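Local coordinates for hypothetical protein PSPTO_2114 (Pseudomonas syringae pv. tomato, PDB 2ODA) that belongs to the haloacid dehalogenase superfamily and is probably a phosphatase-like hydrolase of a Pseudomonas-specific subfamily, its exact substrate left open, at residues C138-S141 and P142-Q146. Residues are numbered along the deposited sequence; the frame is centred on the assembly and turned at random.
Sequences CGLS and PSQWQ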
loop_
_atom_site.group_PDB
_atom_site.type_symbol
_atom_site.label_atom_id
_atom_site.label_comp_id
_atom_site.label_asym_id
_atom_site.label_seq_id
_atom_site.Cartn_x
_atom_site.Cartn_y
_atom_site.Cartn_z
ATOM N N CYS B 138 -2.226 24.919 12.707
ATOM C CA CYS B 138 -2.741 26.282 12.829
ATOM C C CYS B 138 -3.901 26.321 13.845
ATOM O O CYS B 138 -3.880 27.115 14.778
ATOM C CB CYS B 138 -3.159 26.810 11.446
ATOM S SG CYS B 138 -1.790 26.771 10.230
ATOM N N GLY B 139 -4.908 25.476 13.651
ATOM C CA GLY B 139 -5.947 25.264 14.647
ATOM C C GLY B 139 -6.799 26.492 14.948
ATOM O O GLY B 139 -7.316 26.629 16.055
ATOM N N LEU B 140 -6.936 27.399 13.982
ATOM C CA LEU B 140 -7.758 28.577 14.211
ATOM C C LEU B 140 -8.998 28.565 13.320
ATOM O O LEU B 140 -8.921 28.229 12.121
ATOM C CB LEU B 140 -6.948 29.858 13.998
ATOM C CG LEU B 140 -5.738 30.116 14.906
ATOM C CD1 LEU B 140 -5.118 31.450 14.506
ATOM C CD2 LEU B 140 -6.185 30.157 16.341
ATOM N N SER B 141 -10.136 28.935 13.905
ATOM C CA SER B 141 -11.371 29.052 13.144
ATOM C C SER B 141 -11.205 30.116 12.060
ATOM O O SER B 141 -10.286 30.958 12.160
ATOM C CB SER B 141 -12.531 29.428 14.098
ATOM O OG SER B 141 -12.374 30.782 14.529
ATOM N N PRO B 142 -12.092 30.107 11.044
ATOM C CA PRO B 142 -12.067 31.194 10.062
ATOM C C PRO B 142 -12.055 32.586 10.706
ATOM O O PRO B 142 -11.246 33.423 10.309
ATOM C CB PRO B 142 -13.348 30.970 9.250
ATOM C CG PRO B 142 -13.542 29.454 9.321
ATOM C CD PRO B 142 -13.140 29.102 10.720
ATOM N N SER B 143 -12.897 32.813 11.718
ATOM C CA SER B 143 -12.935 34.133 12.360
ATOM C C SER B 143 -11.607 34.471 13.067
ATOM O O SER B 143 -11.110 35.607 12.964
ATOM C CB SER B 143 -14.137 34.267 13.309
ATOM O OG SER B 143 -14.051 33.365 14.408
ATOM N N GLN B 144 -11.019 33.481 13.740
ATOM C CA GLN B 144 -9.744 33.674 14.436
ATOM C C GLN B 144 -8.593 33.909 13.447
ATOM O O GLN B 144 -7.739 34.795 13.660
ATOM C CB GLN B 144 -9.421 32.471 15.327
ATOM C CG GLN B 144 -10.358 32.326 16.527
ATOM C CD GLN B 144 -10.111 31.047 17.289
ATOM O OE1 GLN B 144 -9.877 29.985 16.693
ATOM N NE2 GLN B 144 -10.155 31.134 18.624
ATOM N N TRP B 145 -8.570 33.103 12.385
ATOM C CA TRP B 145 -7.592 33.243 11.310
ATOM C C TRP B 145 -7.690 34.620 10.663
ATOM O O TRP B 145 -6.672 35.268 10.401
ATOM C CB TRP B 145 -7.793 32.141 10.267
ATOM C CG TRP B 145 -6.724 32.075 9.176
ATOM C CD1 TRP B 145 -6.867 32.446 7.862
ATOM C CD2 TRP B 145 -5.391 31.552 9.306
ATOM N NE1 TRP B 145 -5.689 32.207 7.175
ATOM C CE2 TRP B 145 -4.777 31.648 8.035
ATOM C CE3 TRP B 145 -4.651 31.012 10.388
ATOM C CZ2 TRP B 145 -3.448 31.238 7.808
ATOM C CZ3 TRP B 145 -3.340 30.610 10.163
ATOM C CH2 TRP B 145 -2.750 30.730 8.883
ATOM N N GLN B 146 -8.918 35.057 10.403
ATOM C CA GLN B 146 -9.141 36.359 9.779
ATOM C C GLN B 146 -8.838 37.536 10.705
ATOM O O GLN B 146 -8.513 38.611 10.220
ATOM C CB GLN B 146 -10.568 36.444 9.224
ATOM C CG GLN B 146 -10.708 35.710 7.854
ATOM C CD GLN B 146 -12.094 35.112 7.606
ATOM O OE1 GLN B 146 -13.108 35.651 8.052
ATOM N NE2 GLN B 146 -12.137 33.991 6.882
HETATM O O HOH W 1 -8.929 27.878 18.053
#
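L140 and W145, the residue before the N-cap and the fourth of helix 142-147, close the packed side of this helix start. The two side chains cross at about a right angle: methyl CD1 of L140 reaches the edge of the indole, near its plane, 4.2 Å from CE3 of W145. C138 joins from farther back in the loop, its CB 4.0 Å from CZ3 of W145. Its SG lies obliquely beside the six-membered ring in a sulfur-aromatic contact, 5.0 Å from the centroid. W145 turns its ring to this loop with CG anti to the backbone N (chi1 -173°). F20 meets the indole edge-to-face, and helix 150-167 closes in through R156 and R157, burying W145; A160 of the same helix touches C138. The backbone N of W145 donates to S141 O over 2.8 Å, the first i to i+4 bond of the helix.

The other flank is looser and polar. The side chain of Q144, exposed to solvent and extended beyond CG, runs back beside the loop with CG anti to the carbonyl carbon (chi1 -68°), and its OE1 takes the S141 N-H at 3.0 Å (N-H...O 164°), on a lone pair in the carbonyl plane. A water donates to the same OE1 at 2.7 Å and also to G139 O, bridging the glutamine and the loop. S141 OG shares a hydrogen bond with S143 OG at 3.1 Å. L140 borders both parts, its CB against Q144 CB and its CD2 near Q144 OE1.

The S141 N-H to Q144 OE1 bond, the side-chain-to-N-cap half of a capping box, and the L140-W145 contact, which pairs N' with N4 as in a hydrophobic staple, mark the loop-to-helix junction following strand 127-131 of the HAD-type parallel sheet.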